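PDB 6TZ0: RNA-dependent RNA Polymerase from Bombyx mori cytoplasmic polyhedrosis virus, which catalyses RNA-templated RNA synthesis, probably making the viral plus strands in fully conservative transcription and the complementary minus strands in genome replication. Local coordinates for residues 792-798 with 824-830; 803-808 with 999-1003; 749-753 with 914-918. All blocks are in the same frame, centred on the assembly; numbering follows the deposited sequence.

Interaction 1: 792-798 with 824-830; sequences FTLSVDN and DSTLMSL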
loop_
_atom_site.group_PDB
_atom_site.type_symbol
_atom_site.label_atom_id
_atom_site.label_comp_id
_atom_site.label_asym_id
_atom_site.label_seq_id
_atom_site.Cartn_x
_atom_site.Cartn_y
_atom_site.Cartn_z
ATOM N N PHE A 792 8.520 34.289 9.971
ATOM C CA PHE A 792 9.484 34.013 8.913
ATOM C C PHE A 792 10.863 34.622 9.211
ATOM O O PHE A 792 10.965 35.822 9.449
ATOM C CB PHE A 792 8.942 34.559 7.592
ATOM C CG PHE A 792 9.629 34.016 6.374
ATOM C CD1 PHE A 792 9.479 32.689 6.013
ATOM C CD2 PHE A 792 10.404 34.838 5.576
ATOM C CE1 PHE A 792 10.104 32.188 4.889
ATOM C CE2 PHE A 792 11.030 34.343 4.450
ATOM C CZ PHE A 792 10.881 33.016 4.106
ATOM N N THR A 793 11.917 33.808 9.180
ATOM C CA THR A 793 13.273 34.295 9.387
ATOM C C THR A 793 14.071 34.082 8.114
ATOM O O THR A 793 13.978 33.022 7.488
ATOM C CB THR A 793 13.949 33.582 10.556
ATOM O OG1 THR A 793 14.029 32.179 10.276
ATOM C CG2 THR A 793 13.161 33.798 11.833
ATOM N N LEU A 794 14.846 35.086 7.729
ATOM C CA LEU A 794 15.607 35.018 6.496
ATOM C C LEU A 794 16.980 35.633 6.708
ATOM O O LEU A 794 17.101 36.709 7.298
ATOM C CB LEU A 794 14.865 35.725 5.358
ATOM C CG LEU A 794 15.508 35.621 3.978
ATOM C CD1 LEU A 794 15.657 34.167 3.583
ATOM C CD2 LEU A 794 14.673 36.365 2.953
ATOM N N SER A 795 18.009 34.937 6.231
ATOM C CA SER A 795 19.376 35.421 6.340
ATOM C C SER A 795 19.588 36.576 5.374
ATOM O O SER A 795 19.209 36.496 4.205
ATOM C CB SER A 795 20.368 34.293 6.065
ATOM O OG SER A 795 20.221 33.788 4.752
ATOM N N VAL A 796 20.150 37.667 5.878
ATOM C CA VAL A 796 20.331 38.886 5.106
ATOM C C VAL A 796 21.782 39.334 5.240
ATOM O O VAL A 796 22.426 39.118 6.270
ATOM C CB VAL A 796 19.350 39.994 5.561
ATOM C CG1 VAL A 796 17.915 39.622 5.222
ATOM C CG2 VAL A 796 19.444 40.183 7.048
ATOM N N ASP A 797 22.296 39.958 4.185
ATOM C CA ASP A 797 23.711 40.294 4.113
ATOM C C ASP A 797 24.014 41.508 4.986
ATOM O O ASP A 797 23.146 42.344 5.241
ATOM C CB ASP A 797 24.111 40.556 2.660
ATOM C CG ASP A 797 25.611 40.490 2.437
ATOM O OD1 ASP A 797 26.363 40.263 3.409
ATOM O OD2 ASP A 797 26.039 40.658 1.277
ATOM N N ASN A 798 25.267 41.598 5.443
ATOM C CA ASN A 798 25.641 42.614 6.428
ATOM C C ASN A 798 25.756 44.000 5.816
ATOM O O ASN A 798 25.307 44.982 6.416
ATOM C CB ASN A 798 26.959 42.244 7.097
ATOM C CG ASN A 798 26.820 41.084 8.029
ATOM O OD1 ASN A 798 25.829 40.973 8.750
ATOM N ND2 ASN A 798 27.813 40.206 8.037
ATOM N N ASP A 824 29.224 35.902 9.180
ATOM C CA ASP A 824 28.634 36.785 8.190
ATOM C C ASP A 824 27.174 36.400 7.959
ATOM O O ASP A 824 26.768 35.257 8.191
ATOM C CB ASP A 824 29.426 36.706 6.880
ATOM C CG ASP A 824 29.076 37.815 5.896
ATOM O OD1 ASP A 824 28.232 38.679 6.215
ATOM O OD2 ASP A 824 29.646 37.811 4.786
ATOM N N SER A 825 26.390 37.384 7.499
ATOM C CA SER A 825 25.002 37.235 7.044
ATOM C C SER A 825 24.093 36.696 8.155
ATOM O O SER A 825 23.631 35.554 8.126
ATOM C CB SER A 825 24.906 36.359 5.786
ATOM O OG SER A 825 25.172 34.996 6.068
ATOM N N THR A 826 23.881 37.543 9.161
ATOM C CA THR A 826 22.908 37.234 10.201
ATOM C C THR A 826 21.489 37.236 9.636
ATOM O O THR A 826 21.211 37.782 8.565
ATOM C CB THR A 826 23.001 38.231 11.358
ATOM O OG1 THR A 826 22.099 37.844 12.402
ATOM C CG2 THR A 826 22.666 39.641 10.893
ATOM N N LEU A 827 20.584 36.615 10.378
ATOM C CA LEU A 827 19.228 36.409 9.902
ATOM C C LEU A 827 18.272 37.419 10.521
ATOM O O LEU A 827 18.387 37.780 11.694
ATOM C CB LEU A 827 18.774 34.969 10.175
ATOM C CG LEU A 827 18.734 34.348 11.574
ATOM C CD1 LEU A 827 17.374 34.508 12.242
ATOM C CD2 LEU A 827 19.118 32.882 11.491
ATOM N N MET A 828 17.327 37.875 9.707
ATOM C CA MET A 828 16.369 38.899 10.087
ATOM C C MET A 828 14.993 38.270 10.242
ATOM O O MET A 828 14.564 37.476 9.400
ATOM C CB MET A 828 16.327 40.009 9.037
ATOM C CG MET A 828 15.528 41.234 9.416
ATOM S SD MET A 828 15.472 42.412 8.050
ATOM C CE MET A 828 17.119 43.093 8.063
ATOM N N SER A 829 14.307 38.625 11.322
ATOM C CA SER A 829 12.984 38.093 11.620
ATOM C C SER A 829 11.929 39.063 11.101
ATOM O O SER A 829 11.855 40.206 11.560
ATOM C CB SER A 829 12.821 37.870 13.123
ATOM O OG SER A 829 11.526 37.395 13.438
ATOM N N LEU A 830 11.123 38.613 10.142
ATOM C CA LEU A 830 9.971 39.381 9.697
ATOM C C LEU A 830 8.704 38.575 9.922
ATOM O O LEU A 830 8.678 37.360 9.713
ATOM C CB LEU A 830 10.062 39.807 8.215
ATOM C CG LEU A 830 9.975 38.831 7.041
ATOM C CD1 LEU A 830 9.451 39.556 5.827
ATOM C CD2 LEU A 830 11.348 38.292 6.719
#
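Five main-chain hydrogen bonds join 792-798 to 824-830 in an antiparallel pairing. Phe792 and Leu830 form a hydrogen-bonded pair in which each amide serves the other's carbonyl: Phe792 N reaches Leu830 O at 3.1 Å and Leu830 N reaches Phe792 O at 2.9 Å. Leu794 and Met828 repeat the arrangement, with Leu794 N to Met828 O at 2.9 Å and Met828 N to Leu794 O at 2.7 Å. Beyond the regular strand 827-830, Val796 N still finds Thr826 O at 2.9 Å. In the intervening non-hydrogen-bonded pairs the backbones draw close, Ser795 CA lying 3.7 Å from Leu827 CA. Thr793 CA lies 3.4 Å from Met828 O and Leu827 CA 3.4 Å from Leu794 O, both CA-H...O contacts. The pairing joins the outer strand 791-795 to the central strand 827-831 of a small three-stranded antiparallel sheet, in which Ser829 bonds through its backbone to Val815 of strand 813-815. The sheet lies beside an ATP site seen in this polymerase: Arg791, one of the residues that bind ATP there (none is bound to this chain in the model), immediately precedes Phe792, and its side chain is close to that of Ser829. Phe792, Leu794, Met828 and Leu830 share one face, where Phe792 CD2 meets Leu830 CD2 at 3.8 Å; Val796 CG2 touches Met828 CB at 3.7 Å. Where the pairing gives way to loop, polar groups are met locally: Asn798 N donates to Asp797 OD1 (2.7 Å) and Ser825 OG to Asp824 O (2.7 Å). Ser795 OG makes a weak hydrogen bond to Lys992 O of a distant loop.

Interaction 2: 803-808 with 999-1003; sequences STYNNL and HEVIV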
loop_
_atom_site.group_PDB
_atom_site.type_symbol
_atom_site.label_atom_id
_atom_site.label_comp_id
_atom_site.label_asym_id
_atom_site.label_seq_id
_atom_site.Cartn_x
_atom_site.Cartn_y
_atom_site.Cartn_z
ATOM N N SER A 803 19.764 48.881 4.547
ATOM C CA SER A 803 18.962 49.329 3.419
ATOM C C SER A 803 17.847 48.350 3.079
ATOM O O SER A 803 16.875 48.741 2.430
ATOM C CB SER A 803 19.858 49.565 2.205
ATOM O OG SER A 803 19.099 49.990 1.088
ATOM N N THR A 804 17.961 47.094 3.503
ATOM C CA THR A 804 16.842 46.169 3.379
ATOM C C THR A 804 15.826 46.394 4.491
ATOM O O THR A 804 14.616 46.426 4.230
ATOM C CB THR A 804 17.356 44.728 3.392
ATOM O OG1 THR A 804 18.257 44.535 2.295
ATOM C CG2 THR A 804 16.219 43.726 3.281
ATOM N N TYR A 805 16.312 46.590 5.722
ATOM C CA TYR A 805 15.431 46.770 6.875
ATOM C C TYR A 805 14.606 48.047 6.756
ATOM O O TYR A 805 13.394 48.040 7.007
ATOM C CB TYR A 805 16.257 46.792 8.162
ATOM C CG TYR A 805 15.435 46.956 9.420
ATOM C CD1 TYR A 805 14.766 45.879 9.975
ATOM C CD2 TYR A 805 15.317 48.193 10.044
ATOM C CE1 TYR A 805 14.010 46.022 11.119
ATOM C CE2 TYR A 805 14.560 48.346 11.184
ATOM C CZ TYR A 805 13.908 47.258 11.716
ATOM O OH TYR A 805 13.156 47.400 12.857
ATOM N N ASN A 806 15.248 49.152 6.368
ATOM C CA ASN A 806 14.547 50.427 6.284
ATOM C C ASN A 806 13.549 50.451 5.137
ATOM O O ASN A 806 12.511 51.115 5.237
ATOM C CB ASN A 806 15.548 51.571 6.129
ATOM C CG ASN A 806 16.364 51.799 7.379
ATOM O OD1 ASN A 806 15.849 51.719 8.493
ATOM N ND2 ASN A 806 17.644 52.094 7.201
ATOM N N ASN A 807 13.836 49.736 4.050
ATOM C CA ASN A 807 12.884 49.679 2.948
ATOM C C ASN A 807 11.699 48.785 3.280
ATOM O O ASN A 807 10.560 49.108 2.924
ATOM C CB ASN A 807 13.571 49.196 1.675
ATOM C CG ASN A 807 14.473 50.244 1.070
ATOM O OD1 ASN A 807 14.127 51.422 1.022
ATOM N ND2 ASN A 807 15.636 49.820 0.597
ATOM N N LEU A 808 11.936 47.665 3.968
ATOM C CA LEU A 808 10.833 46.762 4.257
ATOM C C LEU A 808 10.000 47.192 5.457
ATOM O O LEU A 808 8.855 46.748 5.580
ATOM C CB LEU A 808 11.348 45.342 4.481
ATOM C CG LEU A 808 11.947 44.666 3.249
ATOM C CD1 LEU A 808 12.447 43.278 3.592
ATOM C CD2 LEU A 808 10.938 44.610 2.124
ATOM N N HIS A 999 18.104 42.642 -3.645
ATOM C CA HIS A 999 18.092 43.948 -2.989
ATOM C C HIS A 999 17.725 45.065 -3.954
ATOM O O HIS A 999 17.130 46.066 -3.535
ATOM C CB HIS A 999 19.453 44.236 -2.371
ATOM C CG HIS A 999 19.537 45.549 -1.664
ATOM N ND1 HIS A 999 18.975 45.763 -0.426
ATOM C CD2 HIS A 999 20.112 46.720 -2.026
ATOM C CE1 HIS A 999 19.203 47.009 -0.053
ATOM N NE2 HIS A 999 19.891 47.611 -1.004
ATOM N N GLU A 1000 18.061 44.904 -5.239
ATOM C CA GLU A 1000 17.698 45.903 -6.238
ATOM C C GLU A 1000 16.186 46.035 -6.371
ATOM O O GLU A 1000 15.657 47.151 -6.413
ATOM C CB GLU A 1000 18.328 45.552 -7.586
ATOM C CG GLU A 1000 17.986 46.523 -8.708
ATOM C CD GLU A 1000 18.577 47.909 -8.505
ATOM O OE1 GLU A 1000 19.633 48.030 -7.847
ATOM O OE2 GLU A 1000 17.984 48.884 -9.011
ATOM N N VAL A 1001 15.462 44.916 -6.381
ATOM C CA VAL A 1001 14.013 45.025 -6.465
ATOM C C VAL A 1001 13.376 45.323 -5.110
ATOM O O VAL A 1001 12.268 45.875 -5.085
ATOM C CB VAL A 1001 13.373 43.783 -7.117
ATOM C CG1 VAL A 1001 13.924 43.583 -8.521
ATOM C CG2 VAL A 1001 13.554 42.539 -6.276
ATOM N N ILE A 1002 14.059 45.024 -3.993
ATOM C CA ILE A 1002 13.623 45.549 -2.692
ATOM C C ILE A 1002 13.631 47.076 -2.707
ATOM O O ILE A 1002 12.679 47.724 -2.262
ATOM C CB ILE A 1002 14.499 45.001 -1.548
ATOM C CG1 ILE A 1002 14.349 43.490 -1.388
ATOM C CG2 ILE A 1002 14.150 45.663 -0.223
ATOM C CD1 ILE A 1002 12.972 43.038 -1.048
ATOM N N VAL A 1003 14.695 47.670 -3.250
ATOM C CA VAL A 1003 14.781 49.128 -3.318
ATOM C C VAL A 1003 13.788 49.683 -4.335
ATOM O O VAL A 1003 13.125 50.698 -4.086
ATOM C CB VAL A 1003 16.230 49.554 -3.632
ATOM C CG1 VAL A 1003 16.330 51.051 -3.886
ATOM C CG2 VAL A 1003 17.140 49.178 -2.481
#
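This is a small helix-helix contact between the C-terminal end of helix 801-808 and helix 996-1004, which lies in the C-terminal family region of the polymerase. The two short segments run in roughly the same direction, their axes 33° apart and 9.9 Å at closest approach, and they bury 277 Å² in total. The polar end of the contact is made by His999: ND1 donates a hydrogen bond to Thr804 OG1 at 3.1 Å. That hydroxyl also hydrogen-bonds to Leu800 O, just ahead of the helix, so it links the imidazole to the main chain at the helix start. Ser803 OG sits near the ring edge, 3.2 Å from His999 CE1. About one turn further along both helices the contact passes to van der Waals packing, with Leu808 and Ile1002 as its apolar pair. Ile1002 gives up the most surface, 70 Å², with CG2 4.1 Å from Asn807 CB and CD1 4.1 Å from Leu808 CD2, while Val1003 CG2 packs 3.5 Å from Asn807 ND2. Tyr805 points away from this interface and makes a cation-pi interaction with Lys816, just beyond strand 813-815. Helix 801-808 thus lies between the three-stranded sheet and helix 996-1004, whose Val1001 and Ile1002 in turn rest on Leu911 of helix 902-911.

Interaction 3: 749-753 with 914-918; sequences DIGRL and LDLID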
loop_
_atom_site.group_PDB
_atom_site.type_symbol
_atom_site.label_atom_id
_atom_site.label_comp_id
_atom_site.label_asym_id
_atom_site.label_seq_id
_atom_site.Cartn_x
_atom_site.Cartn_y
_atom_site.Cartn_z
ATOM N N ASP A 749 9.528 19.951 8.525
ATOM C CA ASP A 749 9.509 21.399 8.427
ATOM C C ASP A 749 8.637 21.840 7.254
ATOM O O ASP A 749 8.420 21.101 6.292
ATOM C CB ASP A 749 10.928 21.957 8.288
ATOM C CG ASP A 749 11.701 21.346 7.123
ATOM O OD1 ASP A 749 11.219 20.377 6.499
ATOM O OD2 ASP A 749 12.805 21.847 6.825
ATOM N N ILE A 750 8.129 23.065 7.344
ATOM C CA ILE A 750 7.183 23.557 6.350
ATOM C C ILE A 750 7.926 24.320 5.262
ATOM O O ILE A 750 7.860 23.961 4.081
ATOM C CB ILE A 750 6.086 24.428 6.994
ATOM C CG1 ILE A 750 5.140 23.576 7.855
ATOM C CG2 ILE A 750 5.301 25.166 5.924
ATOM C CD1 ILE A 750 5.505 23.480 9.330
ATOM N N GLY A 751 8.628 25.377 5.645
ATOM C CA GLY A 751 9.341 26.181 4.677
ATOM C C GLY A 751 8.459 27.145 3.912
ATOM O O GLY A 751 8.483 28.351 4.175
ATOM N N ARG A 752 7.654 26.619 2.984
ATOM C CA ARG A 752 7.042 27.462 1.961
ATOM C C ARG A 752 5.896 28.299 2.522
ATOM O O ARG A 752 5.739 29.467 2.143
ATOM C CB ARG A 752 6.565 26.594 0.798
ATOM C CG ARG A 752 5.972 27.373 -0.356
ATOM C CD ARG A 752 7.028 28.153 -1.111
ATOM N NE ARG A 752 6.426 28.959 -2.169
ATOM C CZ ARG A 752 6.177 28.519 -3.399
ATOM N NH1 ARG A 752 6.471 27.272 -3.735
ATOM N NH2 ARG A 752 5.626 29.329 -4.293
ATOM N N LEU A 753 5.040 27.690 3.354
ATOM C CA LEU A 753 4.030 28.321 4.213
ATOM C C LEU A 753 2.830 28.877 3.436
ATOM O O LEU A 753 1.814 29.250 4.030
ATOM C CB LEU A 753 4.695 29.388 5.105
ATOM C CG LEU A 753 4.026 30.138 6.256
ATOM C CD1 LEU A 753 5.023 30.357 7.355
ATOM C CD2 LEU A 753 3.549 31.483 5.772
ATOM N N LEU A 914 8.998 34.862 0.574
ATOM C CA LEU A 914 8.634 33.617 1.245
ATOM C C LEU A 914 8.978 32.363 0.453
ATOM O O LEU A 914 8.585 31.270 0.869
ATOM C CB LEU A 914 7.145 33.619 1.586
ATOM C CG LEU A 914 6.763 34.068 2.998
ATOM C CD1 LEU A 914 7.164 35.492 3.302
ATOM C CD2 LEU A 914 5.266 33.907 3.166
ATOM N N ASP A 915 9.693 32.484 -0.664
ATOM C CA ASP A 915 10.233 31.312 -1.335
ATOM C C ASP A 915 11.641 30.998 -0.856
ATOM O O ASP A 915 12.082 29.847 -0.947
ATOM C CB ASP A 915 10.240 31.525 -2.845
ATOM C CG ASP A 915 8.850 31.658 -3.418
ATOM O OD1 ASP A 915 7.906 31.109 -2.815
ATOM O OD2 ASP A 915 8.701 32.306 -4.473
ATOM N N LEU A 916 12.353 32.001 -0.350
ATOM C CA LEU A 916 13.753 31.866 0.041
ATOM C C LEU A 916 13.814 31.084 1.344
ATOM O O LEU A 916 13.820 31.645 2.439
ATOM C CB LEU A 916 14.407 33.235 0.173
ATOM C CG LEU A 916 14.494 34.052 -1.116
ATOM C CD1 LEU A 916 15.033 35.440 -0.828
ATOM C CD2 LEU A 916 15.348 33.343 -2.151
ATOM N N ILE A 917 13.849 29.760 1.214
ATOM C CA ILE A 917 13.898 28.848 2.345
ATOM C C ILE A 917 15.108 27.941 2.178
ATOM O O ILE A 917 15.803 27.972 1.162
ATOM C CB ILE A 917 12.613 28.006 2.469
ATOM C CG1 ILE A 917 12.406 27.185 1.194
ATOM C CG2 ILE A 917 11.416 28.893 2.745
ATOM C CD1 ILE A 917 11.323 26.146 1.301
ATOM N N ASP A 918 15.356 27.129 3.200
ATOM C CA ASP A 918 16.381 26.104 3.091
ATOM C C ASP A 918 15.918 24.985 2.166
ATOM O O ASP A 918 14.727 24.682 2.074
ATOM C CB ASP A 918 16.748 25.560 4.474
ATOM C CG ASP A 918 15.540 25.124 5.280
ATOM O OD1 ASP A 918 14.394 25.367 4.849
ATOM O OD2 ASP A 918 15.741 24.534 6.360
#
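Arg752, Ile917 and Leu914 give up the most surface where 749-753 meets 914-918. Arg752 has 72 Å² covered and supplies the salt bridge, its NE 2.7 Å from Asp915 OD1; the other carboxylate oxygen, Asp915 OD2, has a weak hydrogen bond from Asn912 ND2. Ile917 points at the opposing backbone, with CG2 3.3 Å from Gly751 O and CD1 4.1 Å from Arg752 N. A side chain on Gly751 would collide with Ile917 CD1, and the backbone angles there call for glycine in any case. Two non-repetitive connections meet here: one leads into helix 754-766, the other runs from helix 902-911 to strand 919-921 through an inverse gamma turn centred on Leu916. Next to the ion pair along 914-918, Leu914 buries 51 Å² and meets Leu753, CD2 to CD2 at 4.0 Å. Both leucines also touch Leu832, and Leu753 lies about 7 Å, side chain to side chain, from Arg791 of the ATP site, empty in this chain. At the far end Asp749 OD2 and Asp918 OD2, like charges, come within 4.0 Å.

Along the chain, 749-753 comes first and finds its partner only at 914-918, so interaction 3 closes a loop with 160 residues between its segments. Interaction 1 lies wholly within that loop and closes a much shorter one, with 25 intervening residues that include helix 801-808 and strand 813-815. Interaction 2 starts from that helix and reaches forward to 999-1003, crossing both of the others. Interactions 1 and 3 touch directly, as Phe792 and Leu794 pack against 914-917; Met828 joins interaction 1 to Tyr805 of interaction 2. Interactions 2 and 3 do not meet. Interaction 1 builds the small sheet, interaction 2 ties its adjoining helix to helix 996-1004, and interaction 3 joins the loops preceding helix 754-766 and strand 919-921.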